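PDB 5NPY: flagellar basal body protein, which probably assembles as the FlgE2 subunit into the Helicobacter pylori flagellar hook, which serves as a flexible joint between motor and filament. Local coordinates for residues T191-S196 with V361-K366; Y371-E376 with N442-S447. All coordinates share one frame; numbering follows the deposited sequence.

Contact 1: T191-S196 with V361-K366; sequences TKVGIS and VDIYDK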
loop_
_atom_site.group_PDB
_atom_site.type_symbol
_atom_site.label_atom_id
_atom_site.label_comp_id
_atom_site.label_asym_id
_atom_site.label_seq_id
_atom_site.Cartn_x
_atom_site.Cartn_y
_atom_site.Cartn_z
ATOM N N THR A 191 7.852 7.733 -4.988
ATOM C CA THR A 191 8.776 6.847 -5.681
ATOM C C THR A 191 8.657 5.395 -5.251
ATOM O O THR A 191 9.430 4.560 -5.732
ATOM C CB THR A 191 10.220 7.304 -5.472
ATOM O OG1 THR A 191 10.563 7.168 -4.085
ATOM C CG2 THR A 191 10.380 8.763 -5.921
ATOM N N LYS A 192 7.702 5.064 -4.387
ATOM C CA LYS A 192 7.671 3.736 -3.783
ATOM C C LYS A 192 6.256 3.461 -3.312
ATOM O O LYS A 192 5.768 4.143 -2.414
ATOM C CB LYS A 192 8.672 3.663 -2.618
ATOM C CG LYS A 192 8.873 2.277 -2.025
ATOM C CD LYS A 192 9.893 2.293 -0.877
ATOM C CE LYS A 192 9.270 2.689 0.457
ATOM N NZ LYS A 192 10.318 2.833 1.510
ATOM N N VAL A 193 5.600 2.459 -3.890
ATOM C CA VAL A 193 4.227 2.119 -3.522
ATOM C C VAL A 193 4.136 0.617 -3.267
ATOM O O VAL A 193 4.510 -0.190 -4.133
ATOM C CB VAL A 193 3.233 2.550 -4.610
ATOM C CG1 VAL A 193 1.803 2.132 -4.249
ATOM C CG2 VAL A 193 3.345 4.061 -4.857
ATOM N N GLY A 194 3.655 0.248 -2.083
ATOM C CA GLY A 194 3.384 -1.138 -1.726
ATOM C C GLY A 194 1.948 -1.325 -1.252
ATOM O O GLY A 194 1.525 -0.708 -0.268
ATOM N N ILE A 195 1.168 -2.144 -1.942
ATOM C CA ILE A 195 -0.235 -2.329 -1.572
ATOM C C ILE A 195 -0.436 -3.735 -1.020
ATOM O O ILE A 195 0.230 -4.699 -1.419
ATOM C CB ILE A 195 -1.228 -2.072 -2.730
ATOM C CG1 ILE A 195 -0.998 -3.057 -3.877
ATOM C CG2 ILE A 195 -1.171 -0.606 -3.166
ATOM C CD1 ILE A 195 -2.067 -3.028 -4.958
ATOM N N SER A 196 -1.339 -3.833 -0.063
ATOM C CA SER A 196 -1.873 -5.106 0.388
ATOM C C SER A 196 -3.299 -5.181 -0.133
ATOM O O SER A 196 -4.106 -4.288 0.138
ATOM C CB SER A 196 -1.815 -5.243 1.912
ATOM O OG SER A 196 -2.100 -4.031 2.609
ATOM N N VAL A 361 -4.550 3.776 -6.128
ATOM C CA VAL A 361 -3.798 4.437 -5.065
ATOM C C VAL A 361 -3.554 5.889 -5.478
ATOM O O VAL A 361 -3.220 6.167 -6.639
ATOM C CB VAL A 361 -2.452 3.713 -4.817
ATOM C CG1 VAL A 361 -1.612 4.426 -3.774
ATOM C CG2 VAL A 361 -2.692 2.245 -4.414
ATOM N N ASP A 362 -3.716 6.811 -4.531
ATOM C CA ASP A 362 -3.372 8.202 -4.778
ATOM C C ASP A 362 -1.861 8.364 -4.742
ATOM O O ASP A 362 -1.213 7.996 -3.757
ATOM C CB ASP A 362 -4.015 9.125 -3.739
ATOM C CG ASP A 362 -5.541 9.110 -3.783
ATOM O OD1 ASP A 362 -6.169 9.366 -2.727
ATOM O OD2 ASP A 362 -6.113 8.869 -4.863
ATOM N N ILE A 363 -1.296 8.929 -5.803
ATOM C CA ILE A 363 0.130 9.231 -5.813
ATOM C C ILE A 363 0.314 10.675 -6.249
ATOM O O ILE A 363 -0.600 11.307 -6.788
ATOM C CB ILE A 363 0.939 8.271 -6.709
ATOM C CG1 ILE A 363 0.564 8.466 -8.180
ATOM C CG2 ILE A 363 0.724 6.814 -6.241
ATOM C CD1 ILE A 363 1.501 7.754 -9.165
ATOM N N TYR A 364 1.520 11.197 -5.989
ATOM C CA TYR A 364 1.787 12.624 -6.071
ATOM C C TYR A 364 3.106 12.877 -6.773
ATOM O O TYR A 364 4.093 12.188 -6.505
ATOM C CB TYR A 364 1.811 13.252 -4.673
ATOM C CG TYR A 364 0.581 12.895 -3.885
ATOM C CD1 TYR A 364 0.592 11.843 -2.973
ATOM C CD2 TYR A 364 -0.609 13.584 -4.079
ATOM C CE1 TYR A 364 -0.557 11.496 -2.265
ATOM C CE2 TYR A 364 -1.762 13.247 -3.381
ATOM C CZ TYR A 364 -1.732 12.198 -2.477
ATOM O OH TYR A 364 -2.878 11.863 -1.777
ATOM N N ASP A 365 3.121 13.890 -7.656
ATOM C CA ASP A 365 4.345 14.301 -8.339
ATOM C C ASP A 365 5.153 15.235 -7.429
ATOM O O ASP A 365 4.810 15.456 -6.263
ATOM C CB ASP A 365 4.018 14.924 -9.701
ATOM C CG ASP A 365 3.215 16.225 -9.600
ATOM O OD1 ASP A 365 3.131 16.860 -8.527
ATOM O OD2 ASP A 365 2.656 16.616 -10.630
ATOM N N LYS A 366 6.252 15.795 -7.951
ATOM C CA LYS A 366 7.074 16.693 -7.139
ATOM C C LYS A 366 6.294 17.932 -6.696
ATOM O O LYS A 366 6.614 18.530 -5.660
ATOM C CB LYS A 366 8.324 17.117 -7.908
ATOM C CG LYS A 366 9.358 16.041 -8.057
ATOM C CD LYS A 366 10.494 16.503 -8.942
ATOM C CE LYS A 366 11.426 15.354 -9.287
ATOM N NZ LYS A 366 12.642 15.838 -9.993
#

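Contact 2: Y371-E376 with N442-S447; sequences YLLQSE and NKLTYS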
loop_
_atom_site.group_PDB
_atom_site.type_symbol
_atom_site.label_atom_id
_atom_site.label_comp_id
_atom_site.label_asym_id
_atom_site.label_seq_id
_atom_site.Cartn_x
_atom_site.Cartn_y
_atom_site.Cartn_z
ATOM N N TYR A 371 -2.059 11.947 -8.939
ATOM C CA TYR A 371 -2.257 11.003 -10.021
ATOM C C TYR A 371 -2.765 9.694 -9.422
ATOM O O TYR A 371 -2.729 9.491 -8.205
ATOM C CB TYR A 371 -0.952 10.791 -10.796
ATOM C CG TYR A 371 -0.552 11.974 -11.644
ATOM C CD1 TYR A 371 -0.772 11.968 -13.015
ATOM C CD2 TYR A 371 0.048 13.095 -11.080
ATOM C CE1 TYR A 371 -0.411 13.040 -13.808
ATOM C CE2 TYR A 371 0.415 14.182 -11.865
ATOM C CZ TYR A 371 0.186 14.145 -13.233
ATOM O OH TYR A 371 0.540 15.210 -14.038
ATOM N N LEU A 372 -3.269 8.808 -10.274
ATOM C CA LEU A 372 -3.979 7.618 -9.816
ATOM C C LEU A 372 -3.266 6.355 -10.307
ATOM O O LEU A 372 -3.276 6.055 -11.505
ATOM C CB LEU A 372 -5.430 7.664 -10.289
ATOM C CG LEU A 372 -6.325 8.802 -9.763
ATOM C CD1 LEU A 372 -7.672 8.741 -10.485
ATOM C CD2 LEU A 372 -6.540 8.770 -8.230
ATOM N N LEU A 373 -2.658 5.614 -9.389
ATOM C CA LEU A 373 -1.949 4.380 -9.741
ATOM C C LEU A 373 -2.983 3.251 -9.787
ATOM O O LEU A 373 -3.467 2.779 -8.747
ATOM C CB LEU A 373 -0.810 4.117 -8.756
ATOM C CG LEU A 373 0.001 2.803 -8.898
ATOM C CD1 LEU A 373 0.209 2.460 -10.329
ATOM C CD2 LEU A 373 1.351 2.859 -8.236
ATOM N N GLN A 374 -3.355 2.833 -10.998
ATOM C CA GLN A 374 -4.433 1.871 -11.166
ATOM C C GLN A 374 -3.882 0.500 -11.531
ATOM O O GLN A 374 -2.814 0.371 -12.143
ATOM C CB GLN A 374 -5.440 2.332 -12.212
ATOM C CG GLN A 374 -6.170 3.604 -11.765
ATOM C CD GLN A 374 -7.349 3.987 -12.627
ATOM O OE1 GLN A 374 -7.665 3.324 -13.613
ATOM N NE2 GLN A 374 -8.010 5.075 -12.255
ATOM N N SER A 375 -4.608 -0.526 -11.087
ATOM C CA SER A 375 -4.283 -1.919 -11.354
ATOM C C SER A 375 -5.568 -2.647 -11.655
ATOM O O SER A 375 -6.536 -2.512 -10.907
ATOM C CB SER A 375 -3.606 -2.611 -10.170
ATOM O OG SER A 375 -2.262 -2.227 -10.054
ATOM N N GLU A 376 -5.558 -3.436 -12.721
ATOM C CA GLU A 376 -6.638 -4.349 -13.041
ATOM C C GLU A 376 -6.103 -5.779 -13.049
ATOM O O GLU A 376 -5.019 -6.041 -13.575
ATOM C CB GLU A 376 -7.226 -4.001 -14.382
ATOM C CG GLU A 376 -7.515 -2.522 -14.577
ATOM C CD GLU A 376 -8.253 -2.315 -15.879
ATOM O OE1 GLU A 376 -7.672 -1.764 -16.829
ATOM O OE2 GLU A 376 -9.400 -2.797 -15.975
ATOM N N ASN A 442 9.957 9.921 -13.854
ATOM C CA ASN A 442 10.565 9.432 -12.627
ATOM C C ASN A 442 10.264 7.947 -12.469
ATOM O O ASN A 442 9.212 7.459 -12.902
ATOM C CB ASN A 442 10.062 10.215 -11.406
ATOM C CG ASN A 442 10.351 11.702 -11.509
ATOM O OD1 ASN A 442 9.489 12.491 -11.886
ATOM N ND2 ASN A 442 11.572 12.086 -11.184
ATOM N N LYS A 443 11.202 7.231 -11.849
ATOM C CA LYS A 443 11.033 5.807 -11.590
ATOM C C LYS A 443 10.271 5.614 -10.282
ATOM O O LYS A 443 10.688 6.113 -9.228
ATOM C CB LYS A 443 12.384 5.099 -11.538
ATOM C CG LYS A 443 13.103 4.960 -12.893
ATOM C CD LYS A 443 14.570 4.623 -12.668
ATOM C CE LYS A 443 15.221 5.619 -11.689
ATOM N NZ LYS A 443 16.335 5.021 -10.882
ATOM N N LEU A 444 9.160 4.893 -10.355
ATOM C CA LEU A 444 8.403 4.482 -9.179
ATOM C C LEU A 444 8.433 2.960 -9.061
ATOM O O LEU A 444 7.972 2.263 -9.970
ATOM C CB LEU A 444 6.971 4.996 -9.272
ATOM C CG LEU A 444 6.001 4.788 -8.103
ATOM C CD1 LEU A 444 4.808 5.670 -8.341
ATOM C CD2 LEU A 444 5.549 3.333 -7.981
ATOM N N THR A 445 8.916 2.454 -7.914
ATOM C CA THR A 445 8.925 1.016 -7.611
ATOM C C THR A 445 7.567 0.614 -7.038
ATOM O O THR A 445 7.184 1.100 -5.969
ATOM C CB THR A 445 10.021 0.667 -6.593
ATOM O OG1 THR A 445 11.272 1.229 -6.995
ATOM C CG2 THR A 445 10.156 -0.881 -6.404
ATOM N N TYR A 446 6.854 -0.286 -7.723
ATOM C CA TYR A 446 5.499 -0.687 -7.337
ATOM C C TYR A 446 5.504 -2.159 -6.935
ATOM O O TYR A 446 5.937 -3.012 -7.718
ATOM C CB TYR A 446 4.527 -0.454 -8.493
ATOM C CG TYR A 446 3.043 -0.699 -8.226
ATOM C CD1 TYR A 446 2.195 -1.003 -9.265
ATOM C CD2 TYR A 446 2.478 -0.535 -6.970
ATOM C CE1 TYR A 446 0.858 -1.210 -9.068
ATOM C CE2 TYR A 446 1.125 -0.731 -6.773
ATOM C CZ TYR A 446 0.322 -1.066 -7.830
ATOM O OH TYR A 446 -1.028 -1.274 -7.681
ATOM N N SER A 447 5.040 -2.452 -5.716
ATOM C CA SER A 447 4.982 -3.820 -5.188
ATOM C C SER A 447 3.541 -4.190 -4.855
ATOM O O SER A 447 2.859 -3.482 -4.093
ATOM C CB SER A 447 5.850 -3.999 -3.929
ATOM O OG SER A 447 7.230 -3.744 -4.187
HETATM O O HOH W 1 -3.611 0.202 -7.548
#

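Contact 1: T191-S196 with V361-K366
V193 and V361 meet end to end across the gap between two beta-sheets, the branched tip of each valine aimed at the other. The sheets are layered as a beta-sandwich: strand 192-198 belongs to one, next to strand 442-447, and strand 346-364 to the other, next to strand 370-381. The evidence for face-to-face layering is the spacing: the axes of 192-196 and 361-364 come no closer than 9.5 Å, too wide for backbone pairing, and side chains fill the interval. The two short strands run almost exactly antiparallel, at 171°. All the touching atoms are methyl carbons of buried residues, so the join is purely apolar.

V193 divides its two methyls between two partners. With CG1 anti to the backbone N (chi1 177°), that methyl lies 4.1 Å from V361 CG1, while the second branch, CG2, sits 4.0 Å from I363 CG2. The V193 and I363 side chains cross at about a right angle and meet through these branch methyls. V361 likewise divides its methyls, CG1 to V193 and CG2 to I195, whose side chain crosses it at a slant.

Residues of the first sheet add to this cluster: L444 and Y446 of the neighbouring strand 442-447 lie against V193, and Q471 of strand 465-471 touches both V193 and I363. From the second sheet, Y377 of strand 370-381 touches I195. The tightest point is between the branch methyls I195 CG2 and V361 CG2, 3.5 Å apart and closer than ordinary van der Waals contact.

Contact 2: Y371-E376 with N442-S447
L373 lies over one face of the Y446 ring, and these two residues contribute most of the surface buried here. L373 CD2 is 3.8 Å from the centroid of the Y446 ring and only 8° off the ring normal, which places the methyl almost squarely above the centre in a CH-pi contact. The other branch stands above the ring plane but just outside the rim, with L373 CD1 3.9 Å from Y446 CE1. L373 CD2 additionally reaches L444 CD2, at 4.2 Å, so one methyl bridges the aromatic face and the leucine two positions before it.

These residues line the inner faces of a beta-sandwich. The axes of strands 371-376 and 442-447 are 10.8 Å apart at closest approach and diverge by 38°, the separation and twist of strands in facing sheets.

Y446 has CG anti to its backbone N (chi1 -175°), which extends the phenol across the interior until its hydroxyl meets the opposite sheet. There S375 OG approaches in the plane of the ring, at its edge, and hydrogen-bonds Y446 OH at 2.8 Å; either hydroxyl could be the donor. S402 of strand 396-406 gives S375 OG a further hydrogen-bonding partner. A water bound to Y446 OH at 3.0 Å donates to L373 O at 2.8 Å, giving the buried phenol a second, solvent-mediated link to strand 371-376.

In the fold
Coming from the N terminus, after the earlier strands from 87-93 onward, the chain reaches strand 192-198, then passes through 164 residues, including helices and other strands, before contact 1 closes that long excursion at 361-366. A short turn leads into strand 370-381, where contact 2 opens; it closes at 442-447 after 65 intervening residues containing strands but no helix. The two closures are therefore in series, neither enclosing nor crossing the other. In space they lie side by side, centres 6 Å apart, because their strands are sheet neighbours: 192-198 runs parallel to 442-447, and 346-364 pairs antiparallel with 370-381. Together the contacts tie the same two sheets across one interior.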